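Local coordinates for protein SAV1430 (Staphylococcus aureus subsp. aureus Mu50, PDB 2FFM) that is of unknown function but probably acts, like Nfu/NifU-type scaffold proteins, in iron-sulfur cluster assembly, at residues E21-E24 against G25-D29; D36-A40 against F41-I45. All coordinates share one frame; numbering follows the deposited sequence.

Contact 1: residues E21-E24 against G25-D29; sequences ESRE and GMTSD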
ATOM      1  N   GLU A  21      -7.749   7.570  -7.789  1.00 58.16           N
ATOM      2  CA  GLU A  21      -6.811   8.163  -8.736  1.00 59.19           C
ATOM      3  C   GLU A  21      -5.911   7.077  -9.330  1.00 58.57           C
ATOM      4  O   GLU A  21      -5.158   6.418  -8.611  1.00 56.92           O
ATOM      5  CB  GLU A  21      -5.964   9.224  -8.027  1.00 61.14           C
ATOM      6  CG  GLU A  21      -5.497  10.349  -8.927  1.00 65.47           C
ATOM      7  CD  GLU A  21      -4.808  11.463  -8.157  1.00 68.47           C
ATOM      8  OE1 GLU A  21      -5.418  11.997  -7.203  1.00 69.91           O
ATOM      9  OE2 GLU A  21      -3.658  11.813  -8.509  1.00 70.42           O
ATOM     10  N   SER A  22      -6.003   6.899 -10.646  1.00 58.15           N
ATOM     11  CA  SER A  22      -5.223   5.894 -11.363  1.00 56.33           C
ATOM     12  C   SER A  22      -3.833   6.414 -11.733  1.00 55.31           C
ATOM     13  O   SER A  22      -3.593   7.623 -11.729  1.00 54.31           O
ATOM     14  CB  SER A  22      -5.975   5.463 -12.625  1.00 56.32           C
ATOM     15  OG  SER A  22      -5.349   4.359 -13.243  1.00 54.16           O
ATOM     16  N   ARG A  23      -2.921   5.495 -12.049  1.00 53.84           N
ATOM     17  CA  ARG A  23      -1.545   5.840 -12.417  1.00 51.96           C
ATOM     18  C   ARG A  23      -1.463   6.273 -13.886  1.00 50.96           C
ATOM     19  O   ARG A  23      -2.159   5.726 -14.746  1.00 49.58           O
ATOM     20  CB  ARG A  23      -0.649   4.629 -12.169  1.00 50.53           C
ATOM     21  CG  ARG A  23       0.694   4.950 -11.565  1.00 50.23           C
ATOM     22  CD  ARG A  23       1.223   3.740 -10.807  1.00 49.64           C
ATOM     23  NE  ARG A  23       2.534   3.983 -10.216  1.00 49.54           N
ATOM     24  CZ  ARG A  23       3.662   4.067 -10.910  1.00 50.81           C
ATOM     25  NH1 ARG A  23       3.646   3.925 -12.230  1.00 52.43           N
ATOM     26  NH2 ARG A  23       4.807   4.301 -10.284  1.00 49.89           N
ATOM     27  N   GLU A  24      -0.619   7.257 -14.172  1.00 50.58           N
ATOM     28  CA  GLU A  24      -0.469   7.760 -15.540  1.00 50.58           C
ATOM     29  C   GLU A  24       0.250   6.779 -16.461  1.00 48.78           C
ATOM     30  O   GLU A  24      -0.192   6.539 -17.588  1.00 47.61           O
ATOM     31  CB  GLU A  24       0.275   9.094 -15.535  1.00 51.44           C
ATOM     32  CG  GLU A  24       0.439   9.718 -16.907  1.00 53.98           C
ATOM     33  CD  GLU A  24       0.822  11.183 -16.833  1.00 57.33           C
ATOM     34  OE1 GLU A  24       1.129  11.770 -17.898  1.00 58.24           O
ATOM     35  OE2 GLU A  24       0.813  11.752 -15.714  1.00 57.83           O
ATOM     36  N   GLY A  25       1.358   6.224 -15.976  1.00 46.44           N
ATOM     37  CA  GLY A  25       2.113   5.263 -16.756  1.00 43.14           C
ATOM     38  C   GLY A  25       1.520   3.876 -16.634  1.00 41.60           C
ATOM     39  O   GLY A  25       0.744   3.597 -15.720  1.00 40.79           O
HETATM   40  N   MSE A  26       1.879   2.998 -17.563  1.00 42.28           N
HETATM   41  CA  MSE A  26       1.374   1.627 -17.550  1.00 42.41           C
HETATM   42  C   MSE A  26       2.314   0.690 -16.795  1.00 40.10           C
HETATM   43  O   MSE A  26       1.973  -0.467 -16.540  1.00 39.63           O
HETATM   44  CB  MSE A  26       1.203   1.108 -18.976  1.00 45.88           C
HETATM   45  CG  MSE A  26       0.331   1.953 -19.879  1.00 51.15           C
HETATM   46 SE   MSE A  26      -1.387   2.380 -19.142  1.00 64.59          SE
HETATM   47  CE  MSE A  26      -1.942   0.621 -18.525  1.00 58.48           C
ATOM     48  N   THR A  27       3.496   1.186 -16.444  1.00 37.18           N
ATOM     49  CA  THR A  27       4.458   0.365 -15.731  1.00 37.10           C
ATOM     50  C   THR A  27       4.144   0.317 -14.245  1.00 37.35           C
ATOM     51  O   THR A  27       3.356   1.113 -13.731  1.00 39.01           O
ATOM     52  CB  THR A  27       5.921   0.865 -15.926  1.00 36.68           C
ATOM     53  OG1 THR A  27       6.082   2.169 -15.352  1.00 36.01           O
ATOM     54  CG2 THR A  27       6.278   0.897 -17.399  1.00 34.33           C
ATOM     55  N   SER A  28       4.767  -0.630 -13.557  1.00 36.20           N
ATOM     56  CA  SER A  28       4.556  -0.792 -12.137  1.00 34.52           C
ATOM     57  C   SER A  28       5.800  -0.351 -11.389  1.00 36.41           C
ATOM     58  O   SER A  28       6.844  -0.098 -11.997  1.00 37.16           O
ATOM     59  CB  SER A  28       4.258  -2.253 -11.815  1.00 32.72           C
ATOM     60  OG  SER A  28       5.440  -3.030 -11.883  1.00 29.20           O
ATOM     61  N   ASP A  29       5.669  -0.255 -10.068  1.00 36.53           N
ATOM     62  CA  ASP A  29       6.752   0.142  -9.174  1.00 37.04           C
ATOM     63  C   ASP A  29       6.594  -0.599  -7.849  1.00 36.93           C
ATOM     64  O   ASP A  29       5.490  -0.716  -7.329  1.00 37.23           O
ATOM     65  CB  ASP A  29       6.705   1.648  -8.908  1.00 38.25           C
ATOM     66  CG  ASP A  29       7.421   2.464  -9.973  1.00 38.58           C
ATOM     67  OD1 ASP A  29       8.666   2.588  -9.910  1.00 37.63           O
ATOM     68  OD2 ASP A  29       6.730   2.987 -10.871  1.00 37.90           O
TER
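Arg23 reaches across a surface loop to Asp29, closing with a salt bridge the connection between strands 14-19 and 29-31 of the antiparallel sheet in this Nfu/NifU N-terminal domain. These strands are not neighbours in the sheet, since 60-65 and 51-57 lie between them, and the loop makes the passage to the outer strand. From CG to NE the arginine chain runs extended (chi3 179°), which carries the guanidinium across the loop toward Asp29. NH2 donates to Asp29 OD2 at a modelled 2.4 Å, a length too short to be taken at face value at this resolution. The N-H...O angle of 119° makes it a poorly directed hydrogen bond, and the guanidinium and carboxylate planes are turned 40° apart. NH2 is also hydrogen-bonded to Tyr31 OH, two residues further along strand 29-31. The backbone of Arg23 bonds to Met58, in the turn after strand 51-57, and that of Asp29 to His56 on the strand itself. NH1 approaches the Thr27 carbonyl, but the angle is too poor for a hydrogen bond: Arg23 NH1 lies 3.2 Å from Thr27 O.

Contact 2: residues D36-A40 against F41-I45; sequences DSQPA and FINDI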
ATOM      1  N   ASP A  36      12.838  10.498  -0.826  1.00 42.36           N
ATOM      2  CA  ASP A  36      12.275  11.666  -1.485  1.00 42.24           C
ATOM      3  C   ASP A  36      11.747  11.536  -2.922  1.00 40.45           C
ATOM      4  O   ASP A  36      10.904  12.331  -3.330  1.00 41.09           O
ATOM      5  CB  ASP A  36      13.300  12.795  -1.422  1.00 45.84           C
ATOM      6  CG  ASP A  36      14.572  12.457  -2.166  1.00 48.25           C
ATOM      7  OD1 ASP A  36      15.257  11.493  -1.764  1.00 52.50           O
ATOM      8  OD2 ASP A  36      14.880  13.148  -3.157  1.00 50.84           O
ATOM      9  N   SER A  37      12.221  10.556  -3.689  1.00 36.92           N
ATOM     10  CA  SER A  37      11.757  10.406  -5.065  1.00 35.08           C
ATOM     11  C   SER A  37      10.349   9.821  -5.184  1.00 33.57           C
ATOM     12  O   SER A  37       9.589  10.198  -6.080  1.00 35.69           O
ATOM     13  CB  SER A  37      12.737   9.552  -5.886  1.00 34.45           C
ATOM     14  OG  SER A  37      12.810   8.224  -5.408  1.00 35.24           O
ATOM     15  N   GLN A  38       9.991   8.914  -4.285  1.00 30.68           N
ATOM     16  CA  GLN A  38       8.674   8.283  -4.316  1.00 29.03           C
ATOM     17  C   GLN A  38       7.550   9.247  -3.956  1.00 26.40           C
ATOM     18  O   GLN A  38       7.795  10.337  -3.440  1.00 27.72           O
ATOM     19  CB  GLN A  38       8.652   7.106  -3.335  1.00 27.55           C
ATOM     20  CG  GLN A  38       9.786   6.150  -3.550  1.00 29.36           C
ATOM     21  CD  GLN A  38       9.914   5.161  -2.430  1.00 31.07           C
ATOM     22  OE1 GLN A  38       9.631   5.477  -1.272  1.00 31.13           O
ATOM     23  NE2 GLN A  38      10.369   3.958  -2.757  1.00 28.62           N
ATOM     24  N   PRO A  39       6.297   8.865  -4.253  1.00 24.46           N
ATOM     25  CA  PRO A  39       5.185   9.757  -3.904  1.00 25.55           C
ATOM     26  C   PRO A  39       5.097   9.857  -2.366  1.00 22.91           C
ATOM     27  O   PRO A  39       5.496   8.935  -1.659  1.00 21.89           O
ATOM     28  CB  PRO A  39       3.970   9.044  -4.507  1.00 24.87           C
ATOM     29  CG  PRO A  39       4.551   8.311  -5.668  1.00 22.71           C
ATOM     30  CD  PRO A  39       5.829   7.753  -5.100  1.00 23.17           C
ATOM     31  N   ALA A  40       4.571  10.965  -1.859  1.00 22.56           N
ATOM     32  CA  ALA A  40       4.466  11.161  -0.416  1.00 22.51           C
ATOM     33  C   ALA A  40       3.608  10.126   0.281  1.00 22.92           C
ATOM     34  O   ALA A  40       4.025   9.554   1.295  1.00 24.51           O
ATOM     35  CB  ALA A  40       3.930  12.549  -0.105  1.00 22.30           C
ATOM     36  N   PHE A  41       2.408   9.880  -0.238  1.00 21.90           N
ATOM     37  CA  PHE A  41       1.548   8.913   0.421  1.00 23.63           C
ATOM     38  C   PHE A  41       2.259   7.557   0.477  1.00 23.53           C
ATOM     39  O   PHE A  41       2.077   6.800   1.429  1.00 24.92           O
ATOM     40  CB  PHE A  41       0.165   8.829  -0.262  1.00 23.49           C
ATOM     41  CG  PHE A  41       0.137   7.995  -1.492  1.00 23.45           C
ATOM     42  CD1 PHE A  41       0.442   8.547  -2.734  1.00 24.62           C
ATOM     43  CD2 PHE A  41      -0.159   6.638  -1.405  1.00 22.53           C
ATOM     44  CE1 PHE A  41       0.445   7.758  -3.883  1.00 24.76           C
ATOM     45  CE2 PHE A  41      -0.160   5.833  -2.537  1.00 23.31           C
ATOM     46  CZ  PHE A  41       0.147   6.386  -3.782  1.00 24.20           C
ATOM     47  N   ILE A  42       3.109   7.283  -0.514  1.00 23.42           N
ATOM     48  CA  ILE A  42       3.864   6.030  -0.559  1.00 24.51           C
ATOM     49  C   ILE A  42       4.876   5.907   0.589  1.00 27.06           C
ATOM     50  O   ILE A  42       5.066   4.815   1.143  1.00 28.41           O
ATOM     51  CB  ILE A  42       4.620   5.873  -1.889  1.00 22.78           C
ATOM     52  CG1 ILE A  42       3.621   5.710  -3.045  1.00 22.46           C
ATOM     53  CG2 ILE A  42       5.570   4.703  -1.805  1.00 17.35           C
ATOM     54  CD1 ILE A  42       2.862   4.394  -3.054  1.00 24.02           C
ATOM     55  N   ASN A  43       5.533   7.010   0.948  1.00 26.18           N
ATOM     56  CA  ASN A  43       6.495   6.966   2.055  1.00 26.28           C
ATOM     57  C   ASN A  43       5.752   6.884   3.382  1.00 25.98           C
ATOM     58  O   ASN A  43       6.251   6.317   4.343  1.00 22.89           O
ATOM     59  CB  ASN A  43       7.389   8.215   2.084  1.00 25.32           C
ATOM     60  CG  ASN A  43       8.350   8.281   0.922  1.00 24.78           C
ATOM     61  OD1 ASN A  43       8.702   9.373   0.464  1.00 21.78           O
ATOM     62  ND2 ASN A  43       8.794   7.120   0.441  1.00 22.74           N
ATOM     63  N   ASP A  44       4.560   7.466   3.443  1.00 28.08           N
ATOM     64  CA  ASP A  44       3.833   7.412   4.691  1.00 30.75           C
ATOM     65  C   ASP A  44       3.357   6.004   4.972  1.00 30.35           C
ATOM     66  O   ASP A  44       3.345   5.576   6.118  1.00 32.07           O
ATOM     67  CB  ASP A  44       2.666   8.397   4.692  1.00 31.91           C
ATOM     68  CG  ASP A  44       3.133   9.853   4.763  1.00 34.65           C
ATOM     69  OD1 ASP A  44       4.323  10.104   5.091  1.00 35.86           O
ATOM     70  OD2 ASP A  44       2.308  10.755   4.502  1.00 36.30           O
ATOM     71  N   ILE A  45       2.989   5.269   3.931  1.00 30.01           N
ATOM     72  CA  ILE A  45       2.535   3.904   4.125  1.00 29.90           C
ATOM     73  C   ILE A  45       3.698   3.024   4.590  1.00 30.78           C
ATOM     74  O   ILE A  45       3.551   2.251   5.530  1.00 32.70           O
ATOM     75  CB  ILE A  45       1.906   3.343   2.824  1.00 28.93           C
ATOM     76  CG1 ILE A  45       0.658   4.160   2.481  1.00 28.69           C
ATOM     77  CG2 ILE A  45       1.558   1.866   2.992  1.00 25.32           C
ATOM     78  CD1 ILE A  45      -0.084   3.706   1.242  1.00 28.75           C
TER
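Pro39 and Ile42 pack flank to flank at the start of helix 40-46, where Pro39 holds the N-cap position. The isoleucine can be followed outward from the backbone. Its CB sits beside the proline carbonyl, with Ile42 CB 3.2 Å from Pro39 O. CG1, anti to the carbonyl carbon of its own residue (chi1 -67°), goes to the pyrrolidine ring, where Ile42 CG1 comes within 3.6 Å of Pro39 CD. The same atom stands over one face of the Phe41 ring, 3.6 Å above the plane and offset toward the rim. The other branch turns toward Gln38, the residue before the proline, with Ile42 CG2 4.2 Å from Gln38 CB. At the tip, CD1 continues past the phenyl group, with Phe41 CE2 3.4 Å from Ile42 CD1. Phe41 in turn meets the proline through its ring, Phe41 CE1 being 3.8 Å from Pro39 CB. Tyr31 and His56, from the sheet strands beneath, also touch Ile42, which is buried. Backbone bonds establish the first turn: Asn43 N donates to Pro39 O at 3.2 Å, with an N-H...O angle of 144°. The next rung is straighter, at 153°: Asp44 N lies 3.0 Å from Ala40 O.

Overall arrangement
Both contacts are local and lie near the protein surface, in series along the chain; strand 29-31 starts at the end of contact 1 and leads on toward contact 2. Their centres are 15 Å apart, and their nearest atoms, about 6 Å apart, do not touch. Contact 1 belongs to the loop entering that strand and its first residue, has no buried residue, and rests on charge. Contact 2 belongs to the segment leaving it and to the helix start, where repeating backbone bonds are joined by apolar packing that includes one buried side chain, Ile42. Tyr31 connects the two chemistries: its hydroxyl serves the arginine of 21-29, while Pro39 and Ile42 of 36-45 pack against it. His56 likewise meets residues of both.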